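Local coordinates for protein UDP-glucose 4-epimerase (Brucella ovis, PDB 4WOK) that probably interconverts UDP-glucose and UDP-galactose, using an NAD cofactor bound in a Rossmann-type domain, at residues A37-S45 with V52-I62; I201-R211 with I322-L332. The protein carries 2 engineered substitutions. All blocks are in the same frame, centred on the assembly; numbering follows the deposited sequence.

Interaction 1 of 2, residues A37-S45 with V52-I62. With NAD (nicotinamide-adenine-dinucleotide), chain B.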
# COMPACT_ATOMS: atom_id res chain seq x y z
N ALA A 37 18.93 -1.67 9.13
CA ALA A 37 19.31 -2.69 8.17
C ALA A 37 18.07 -3.47 7.78
O ALA A 37 17.67 -4.41 8.46
CB ALA A 37 20.37 -3.62 8.74
N PRO A 38 17.44 -3.07 6.67
CA PRO A 38 16.28 -3.86 6.25
C PRO A 38 16.70 -5.26 5.83
O PRO A 38 17.70 -5.47 5.15
CB PRO A 38 15.72 -3.07 5.06
CG PRO A 38 16.92 -2.35 4.48
CD PRO A 38 17.78 -2.00 5.71
N VAL A 39 15.91 -6.23 6.26
CA VAL A 39 16.06 -7.61 5.86
C VAL A 39 14.79 -8.00 5.15
O VAL A 39 13.72 -7.98 5.76
CB VAL A 39 16.30 -8.55 7.06
CG1 VAL A 39 16.45 -9.98 6.58
CG2 VAL A 39 17.54 -8.10 7.84
N VAL A 40 14.89 -8.36 3.88
CA VAL A 40 13.67 -8.63 3.12
C VAL A 40 13.35 -10.11 3.13
O VAL A 40 14.23 -10.95 2.90
CB VAL A 40 13.78 -8.11 1.65
CG1 VAL A 40 12.63 -8.67 0.76
CG2 VAL A 40 13.77 -6.60 1.62
N TYR A 41 12.08 -10.43 3.42
CA TYR A 41 11.57 -11.80 3.38
C TYR A 41 10.43 -11.77 2.36
O TYR A 41 9.47 -11.04 2.54
CB TYR A 41 11.09 -12.26 4.76
CG TYR A 41 10.66 -13.72 4.82
CD1 TYR A 41 9.38 -14.10 4.47
CD2 TYR A 41 11.55 -14.71 5.24
CE1 TYR A 41 8.98 -15.46 4.52
CE2 TYR A 41 11.17 -16.04 5.31
CZ TYR A 41 9.88 -16.42 4.95
OH TYR A 41 9.51 -17.75 5.01
N ASP A 42 10.55 -12.53 1.28
CA ASP A 42 9.64 -12.34 0.14
C ASP A 42 9.65 -13.58 -0.71
O ASP A 42 10.71 -14.19 -0.89
CB ASP A 42 10.07 -11.12 -0.69
CG ASP A 42 8.97 -10.58 -1.57
OD1 ASP A 42 8.50 -11.32 -2.47
OD2 ASP A 42 8.57 -9.42 -1.38
N ASN A 43 8.50 -13.99 -1.25
CA ASN A 43 8.49 -15.22 -2.03
C ASN A 43 8.64 -14.98 -3.53
O ASN A 43 8.61 -15.93 -4.32
CB ASN A 43 7.21 -16.04 -1.74
CG ASN A 43 5.92 -15.38 -2.23
OD1 ASN A 43 5.92 -14.29 -2.80
ND2 ASN A 43 4.81 -16.08 -2.02
N LEU A 44 8.80 -13.70 -3.90
CA LEU A 44 8.95 -13.22 -5.29
C LEU A 44 7.78 -13.57 -6.21
O LEU A 44 7.93 -13.54 -7.45
CB LEU A 44 10.24 -13.75 -5.91
CG LEU A 44 11.50 -13.42 -5.09
CD1 LEU A 44 12.75 -13.96 -5.79
CD2 LEU A 44 11.64 -11.89 -4.83
N SER A 45 6.62 -13.84 -5.63
CA SER A 45 5.43 -14.13 -6.43
C SER A 45 5.01 -12.94 -7.31
O SER A 45 4.62 -13.11 -8.47
CB SER A 45 4.26 -14.55 -5.53
OG SER A 45 4.03 -13.57 -4.51
N VAL A 52 15.76 -5.77 -4.20
CA VAL A 52 16.27 -5.95 -2.85
C VAL A 52 17.72 -5.47 -2.84
O VAL A 52 18.65 -6.26 -3.02
CB VAL A 52 16.14 -7.42 -2.38
CG1 VAL A 52 16.59 -7.57 -0.93
CG2 VAL A 52 14.68 -7.90 -2.52
N ARG A 53 17.90 -4.17 -2.66
CA ARG A 53 19.20 -3.55 -2.88
C ARG A 53 19.82 -2.97 -1.63
O ARG A 53 20.91 -2.43 -1.70
CB ARG A 53 19.10 -2.43 -3.92
CG ARG A 53 18.31 -2.83 -5.17
CD ARG A 53 18.26 -1.68 -6.20
NE ARG A 53 17.28 -1.99 -7.25
CZ ARG A 53 16.71 -1.07 -8.02
NH1 ARG A 53 17.02 0.21 -7.85
NH2 ARG A 53 15.82 -1.43 -8.96
N TRP A 54 19.13 -3.07 -0.49
CA TRP A 54 19.59 -2.31 0.69
C TRP A 54 19.91 -3.16 1.91
O TRP A 54 20.13 -2.62 2.99
CB TRP A 54 18.54 -1.26 1.05
CG TRP A 54 18.49 -0.20 0.00
CD1 TRP A 54 19.26 0.92 -0.08
CD2 TRP A 54 17.66 -0.20 -1.16
NE1 TRP A 54 18.95 1.63 -1.21
CE2 TRP A 54 17.95 0.96 -1.89
CE3 TRP A 54 16.66 -1.06 -1.63
CZ2 TRP A 54 17.31 1.29 -3.08
CZ3 TRP A 54 16.02 -0.73 -2.83
CH2 TRP A 54 16.35 0.43 -3.53
N GLY A 55 19.94 -4.47 1.73
CA GLY A 55 20.32 -5.38 2.79
C GLY A 55 20.10 -6.84 2.39
O GLY A 55 19.98 -7.16 1.21
N ASP A 56 20.04 -7.73 3.38
CA ASP A 56 19.96 -9.16 3.12
C ASP A 56 18.63 -9.53 2.49
O ASP A 56 17.64 -8.81 2.62
CB ASP A 56 20.15 -9.96 4.40
CG ASP A 56 21.60 -10.00 4.85
OD1 ASP A 56 22.43 -9.30 4.24
OD2 ASP A 56 21.91 -10.75 5.79
N PHE A 57 18.63 -10.67 1.80
CA PHE A 57 17.43 -11.21 1.17
C PHE A 57 17.23 -12.65 1.60
O PHE A 57 18.14 -13.46 1.53
CB PHE A 57 17.53 -11.12 -0.35
CG PHE A 57 16.39 -11.83 -1.07
CD1 PHE A 57 15.07 -11.47 -0.82
CD2 PHE A 57 16.64 -12.84 -1.99
CE1 PHE A 57 14.00 -12.11 -1.49
CE2 PHE A 57 15.59 -13.48 -2.66
CZ PHE A 57 14.28 -13.12 -2.40
N VAL A 58 16.03 -12.95 2.08
CA VAL A 58 15.66 -14.31 2.37
C VAL A 58 14.47 -14.62 1.48
O VAL A 58 13.42 -14.02 1.66
CB VAL A 58 15.28 -14.50 3.83
CG1 VAL A 58 14.83 -15.95 4.09
CG2 VAL A 58 16.45 -14.13 4.75
N GLU A 59 14.64 -15.52 0.52
CA GLU A 59 13.48 -15.96 -0.27
C GLU A 59 12.67 -16.93 0.58
O GLU A 59 13.22 -17.89 1.12
CB GLU A 59 13.89 -16.64 -1.58
CG GLU A 59 12.73 -16.84 -2.57
CD GLU A 59 11.78 -18.01 -2.23
OE1 GLU A 59 12.28 -19.12 -1.94
OE2 GLU A 59 10.53 -17.84 -2.28
N GLY A 60 11.38 -16.70 0.67
CA GLY A 60 10.54 -17.59 1.44
C GLY A 60 9.10 -17.12 1.45
O GLY A 60 8.82 -15.96 1.15
N ASP A 61 8.21 -18.04 1.80
CA ASP A 61 6.79 -17.74 1.91
C ASP A 61 6.44 -17.52 3.36
O ASP A 61 6.96 -18.22 4.24
CB ASP A 61 5.95 -18.90 1.34
CG ASP A 61 4.56 -18.46 0.94
OD1 ASP A 61 3.76 -18.08 1.82
OD2 ASP A 61 4.28 -18.48 -0.28
N ILE A 62 5.56 -16.56 3.64
CA ILE A 62 5.17 -16.38 5.04
C ILE A 62 4.37 -17.58 5.57
O ILE A 62 4.28 -17.78 6.79
CB ILE A 62 4.36 -15.09 5.25
CG1 ILE A 62 3.06 -15.12 4.41
CG2 ILE A 62 5.21 -13.89 4.91
CD1 ILE A 62 2.24 -13.81 4.55
PA NAD B . 3.39 -5.83 -4.45
O1A NAD B . 2.71 -7.10 -4.93
O2A NAD B . 4.36 -5.04 -5.26
O5B NAD B . 4.32 -6.35 -3.08
C5B NAD B . 3.79 -7.53 -2.52
C4B NAD B . 5.04 -8.32 -2.05
O4B NAD B . 4.65 -9.40 -1.20
C3B NAD B . 5.61 -8.90 -3.35
O3B NAD B . 6.99 -8.67 -3.34
C2B NAD B . 5.27 -10.41 -3.22
O2B NAD B . 6.22 -11.18 -3.84
C1B NAD B . 5.32 -10.59 -1.66
N9A NAD B . 4.44 -11.69 -1.20
C8A NAD B . 3.09 -11.94 -1.51
N7A NAD B . 2.60 -13.01 -0.89
C5A NAD B . 3.69 -13.49 -0.14
C6A NAD B . 3.83 -14.61 0.71
N6A NAD B . 2.77 -15.45 0.93
N1A NAD B . 5.02 -14.84 1.32
C2A NAD B . 6.05 -13.97 1.07
N3A NAD B . 6.07 -12.87 0.26
C4A NAD B . 4.84 -12.67 -0.32
O3 NAD B . 2.10 -5.08 -3.85
PN NAD B . 2.34 -3.63 -3.19
O1N NAD B . 3.73 -3.20 -2.82
O2N NAD B . 1.32 -2.77 -3.86
O5D NAD B . 1.48 -3.61 -1.69
C5D NAD B . 1.96 -4.48 -0.80
C4D NAD B . 1.17 -4.23 0.48
O4D NAD B . 0.51 -2.91 0.40
C3D NAD B . 0.02 -5.26 0.58
O3D NAD B . -0.18 -5.48 1.94
C2D NAD B . -1.15 -4.46 -0.02
O2D NAD B . -2.39 -4.83 0.44
C1D NAD B . -0.84 -3.11 0.67
N1N NAD B . -1.67 -2.01 -0.03
C2N NAD B . -1.26 -1.61 -1.30
C3N NAD B . -2.01 -0.60 -1.96
C7N NAD B . -1.59 -0.17 -3.34
O7N NAD B . -2.20 0.73 -3.92
N7N NAD B . -0.51 -0.79 -3.92
C4N NAD B . -3.13 -0.05 -1.32
C5N NAD B . -3.50 -0.47 -0.05
C6N NAD B . -2.76 -1.47 0.60
O HOH W 1 17.17 -6.04 2.42
O HOH W 2 20.31 -6.46 5.91
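At the edge of the Rossmann sheet, strand 37-42 pairs in parallel with the outermost strand 57-59, and the residues at and just beyond their carboxyl ends hold the adenosine half of NAD. Val40 bonds the neighbouring strand twice: its N gives to Asp56 O at 3.1 Å, and its O takes Val58 N at 2.8 Å. Two residues on, Asp42 N and O do likewise with Val58 O and Gly60 N. Val40 and Phe57 lie on one face of the sheet, where Val52 meets Val40 tip to tip and the end of the Phe57 ring, CZ, touches both methyls of Leu44. Tyr41 and Val58 occupy the other face, toward helix 65-75. With CG anti to the backbone N (chi1 -175°), the Tyr41 ring runs alongside Gly60 until its OH gives a 2.7 Å bond to Asp61 O, from above that carbonyl's plane. An acidic residue closing the second strand and gripping the adenosine ribose is the classic mark of NAD-binding Rossmann folds; here Asp42 OD1 accepts from NAD O2B (2.7 Å) and OD2 from O3B (2.6 Å), while OD1 also ties down Leu44 N in an Asx turn. Beside it, Asn43 ND2 reaches Asp61 OD2 at 3.0 Å, from above the carboxylate plane. Asp61 OD1 takes the adenine N6A, and Ile62 N gives to N1A at 2.9 Å.

Interaction 2 of 2, residues I201-R211 with I322-L332. Engineered in segment 322-332: His329 (natural residue Tyr). With PO4 (phosphate ion), chain D.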
# COMPACT_ATOMS: atom_id res chain seq x y z
N ILE A 201 -3.18 4.87 -12.27
CA ILE A 201 -2.19 5.79 -12.81
C ILE A 201 -1.16 5.08 -13.71
O ILE A 201 -0.84 5.57 -14.80
CB ILE A 201 -1.50 6.57 -11.69
CG1 ILE A 201 -2.53 7.46 -10.99
CG2 ILE A 201 -0.37 7.39 -12.27
CD1 ILE A 201 -1.97 8.30 -9.85
N PRO A 202 -0.66 3.90 -13.27
CA PRO A 202 0.16 3.14 -14.22
C PRO A 202 -0.53 2.77 -15.52
O PRO A 202 0.10 2.88 -16.57
CB PRO A 202 0.50 1.88 -13.43
CG PRO A 202 0.62 2.39 -12.02
CD PRO A 202 -0.54 3.35 -11.91
N ARG A 203 -1.79 2.35 -15.46
CA ARG A 203 -2.51 2.00 -16.68
C ARG A 203 -2.67 3.23 -17.58
O ARG A 203 -2.46 3.17 -18.79
CB ARG A 203 -3.87 1.40 -16.34
CG ARG A 203 -3.79 -0.05 -15.82
CD ARG A 203 -5.16 -0.63 -15.50
NE ARG A 203 -6.08 -0.55 -16.64
CZ ARG A 203 -7.23 0.13 -16.63
NH1 ARG A 203 -7.61 0.78 -15.54
NH2 ARG A 203 -8.00 0.15 -17.72
N ALA A 204 -3.02 4.37 -16.98
CA ALA A 204 -3.20 5.58 -17.78
C ALA A 204 -1.89 5.97 -18.48
O ALA A 204 -1.89 6.39 -19.64
CB ALA A 204 -3.71 6.73 -16.91
N MET A 205 -0.77 5.80 -17.77
CA MET A 205 0.53 6.14 -18.34
C MET A 205 0.95 5.17 -19.43
O MET A 205 1.47 5.57 -20.48
CB MET A 205 1.60 6.17 -17.24
CG MET A 205 1.47 7.37 -16.34
SD MET A 205 2.65 7.40 -14.99
CE MET A 205 2.28 9.03 -14.35
N MET A 206 0.73 3.88 -19.18
CA MET A 206 1.01 2.87 -20.18
C MET A 206 0.22 3.15 -21.45
O MET A 206 0.75 3.01 -22.55
CB MET A 206 0.67 1.48 -19.64
CG MET A 206 1.64 1.00 -18.54
SD MET A 206 0.99 -0.44 -17.67
CE MET A 206 1.08 -1.68 -18.96
N ALA A 207 -1.03 3.56 -21.29
CA ALA A 207 -1.89 3.86 -22.44
C ALA A 207 -1.35 5.09 -23.20
O ALA A 207 -1.24 5.07 -24.42
CB ALA A 207 -3.31 4.09 -22.00
N ALA A 208 -0.99 6.13 -22.47
CA ALA A 208 -0.40 7.33 -23.09
C ALA A 208 0.90 6.96 -23.81
O ALA A 208 1.22 7.52 -24.85
CB ALA A 208 -0.15 8.41 -22.05
N ALA A 209 1.62 5.99 -23.26
CA ALA A 209 2.90 5.58 -23.83
C ALA A 209 2.77 4.58 -24.97
O ALA A 209 3.75 4.29 -25.66
CB ALA A 209 3.78 4.99 -22.74
N GLY A 210 1.57 4.03 -25.16
CA GLY A 210 1.32 3.10 -26.24
C GLY A 210 1.61 1.68 -25.82
O GLY A 210 1.63 0.76 -26.64
N ARG A 211 1.84 1.49 -24.53
CA ARG A 211 2.06 0.15 -23.99
C ARG A 211 0.72 -0.54 -23.77
O ARG A 211 0.65 -1.77 -23.71
CB ARG A 211 2.87 0.23 -22.69
CG ARG A 211 4.25 0.84 -22.90
CD ARG A 211 5.08 0.82 -21.63
NE ARG A 211 6.47 1.21 -21.89
CZ ARG A 211 7.47 1.08 -21.01
NH1 ARG A 211 7.25 0.57 -19.81
NH2 ARG A 211 8.70 1.46 -21.34
N ILE A 322 3.62 12.94 -7.96
CA ILE A 322 3.20 11.57 -8.24
C ILE A 322 3.38 11.28 -9.73
O ILE A 322 4.00 10.29 -10.10
CB ILE A 322 1.74 11.34 -7.83
CG1 ILE A 322 1.63 11.31 -6.30
CG2 ILE A 322 1.19 10.09 -8.47
CD1 ILE A 322 0.21 11.31 -5.78
N ILE A 323 2.88 12.18 -10.57
CA ILE A 323 2.95 11.93 -12.01
C ILE A 323 4.38 11.96 -12.52
O ILE A 323 4.81 11.06 -13.24
CB ILE A 323 2.13 12.95 -12.81
CG1 ILE A 323 0.64 12.81 -12.47
CG2 ILE A 323 2.38 12.75 -14.29
CD1 ILE A 323 0.12 11.40 -12.62
N ARG A 324 5.10 13.00 -12.15
CA ARG A 324 6.47 13.20 -12.60
C ARG A 324 7.40 12.02 -12.23
O ARG A 324 8.25 11.62 -13.02
CB ARG A 324 7.01 14.49 -12.01
CG ARG A 324 8.10 15.15 -12.81
CD ARG A 324 8.58 16.43 -12.14
NE ARG A 324 7.51 17.41 -12.01
CZ ARG A 324 7.27 18.37 -12.90
NH1 ARG A 324 8.03 18.48 -13.99
NH2 ARG A 324 6.28 19.23 -12.70
N THR A 325 7.23 11.46 -11.04
CA THR A 325 8.15 10.41 -10.62
C THR A 325 7.76 9.05 -11.19
O THR A 325 8.62 8.20 -11.39
CB THR A 325 8.26 10.32 -9.08
OG1 THR A 325 6.98 10.10 -8.49
CG2 THR A 325 8.83 11.62 -8.54
N ALA A 326 6.48 8.84 -11.47
CA ALA A 326 6.04 7.56 -12.03
C ALA A 326 6.27 7.47 -13.54
O ALA A 326 6.66 6.42 -14.05
CB ALA A 326 4.57 7.33 -11.71
N ALA A 327 6.05 8.58 -14.23
CA ALA A 327 6.04 8.58 -15.70
C ALA A 327 7.25 7.90 -16.38
O ALA A 327 7.06 7.13 -17.32
CB ALA A 327 5.90 10.02 -16.20
N PRO A 328 8.49 8.17 -15.91
CA PRO A 328 9.64 7.54 -16.58
C PRO A 328 9.65 6.02 -16.52
O PRO A 328 10.36 5.38 -17.31
CB PRO A 328 10.84 8.10 -15.82
CG PRO A 328 10.36 9.40 -15.28
CD PRO A 328 8.94 9.14 -14.90
N HIS A 329 8.89 5.43 -15.60
CA HIS A 329 8.86 3.99 -15.49
C HIS A 329 7.87 3.34 -16.44
O HIS A 329 7.84 2.12 -16.57
CB HIS A 329 8.55 3.60 -14.05
CG HIS A 329 9.63 3.97 -13.08
ND1 HIS A 329 10.77 3.22 -12.94
CD2 HIS A 329 9.75 5.02 -12.24
CE1 HIS A 329 11.55 3.79 -12.03
NE2 HIS A 329 10.95 4.88 -11.59
N PHE A 330 7.06 4.14 -17.12
CA PHE A 330 6.06 3.57 -18.01
C PHE A 330 6.19 4.09 -19.43
O PHE A 330 5.20 4.25 -20.12
CB PHE A 330 4.65 3.84 -17.47
CG PHE A 330 4.40 3.22 -16.12
CD1 PHE A 330 4.21 1.85 -16.00
CD2 PHE A 330 4.38 4.00 -14.99
CE1 PHE A 330 4.00 1.26 -14.76
CE2 PHE A 330 4.16 3.43 -13.73
CZ PHE A 330 3.97 2.06 -13.62
N GLY A 331 7.42 4.35 -19.85
CA GLY A 331 7.69 4.72 -21.22
C GLY A 331 7.40 6.17 -21.56
O GLY A 331 7.23 6.50 -22.73
N LEU A 332 7.33 7.03 -20.55
CA LEU A 332 7.06 8.45 -20.79
C LEU A 332 8.26 9.30 -20.40
O LEU A 332 9.15 8.85 -19.68
CB LEU A 332 5.80 8.89 -20.03
CG LEU A 332 4.52 8.18 -20.46
CD1 LEU A 332 3.35 8.54 -19.56
CD2 LEU A 332 4.19 8.53 -21.92
P PO4 D . 11.78 0.57 -16.05
O1 PO4 D . 13.05 1.39 -16.07
O2 PO4 D . 11.09 0.67 -17.40
O3 PO4 D . 10.90 1.10 -14.94
O4 PO4 D . 12.11 -0.87 -15.78
O HOH W 3 10.08 3.09 -19.02
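Met205 and Phe330 fill the buried middle of this contact between helix 200-209 and the carboxyl-terminal end of helix 319-326 with the turn that follows it. The Met205 chain, extended beyond CG (chi2 177°), drives its CE against Ile323 CD1 at 3.6 Å and lays SD beside Ala326 CB and the Phe330 ring. Pro202 lies alongside that ring, its CA over one face toward the rim and its CB 3.5 Å from Phe330 CZ; both Met205 and Met206 sulfurs stand oblique to the ring in Met-aromatic contacts. Leu332 packs its CD1 on Met205 CB at 3.7 Å and its CD2 against Ala209 CB. The two short axes cross at -59° and stay 11.2 Å apart, a width that Met205 spans, while Phe330 packs from the turn beyond. Helix 200-209 ends in a Schellman motif at Gly210, beyond which the chain reaches the solvent side. There the packing turns loose and polar: the Arg211 guanidinium lies flat over the Phe330-Gly331 peptide, with NH2 3.4 Å from Gly331 CA. A water receives a weak bond from that NH2 and a firmer one from Gly331 N, and donates to Pro328 O and to a phosphate ion. The engineered His329 gives its ND1 proton to phosphate O3 at 2.9 Å.

Overall arrangement
The two contacts sit with their centres 27 Å apart and share no helix or strand. Interaction 1 belongs to the edge of the seven-stranded parallel sheet and is only partly buried; interaction 2 is more deeply buried and ties helix 200-209 to helix 319-326 near the end of the chain. Their chemistry differs accordingly. Main-chain bonds and carboxylates dominate 37-45 with 52-62, and the cofactor completes them, whereas 201-211 with 322-332 is joined by methionine, aromatic and aliphatic carbon, with Arg211, a water and the phosphate on its solvent side. Interaction 1 touches NAD directly; in interaction 2, the side chain of Pro202 is about 5 Å from the zinc ion and about 9 Å from NAD.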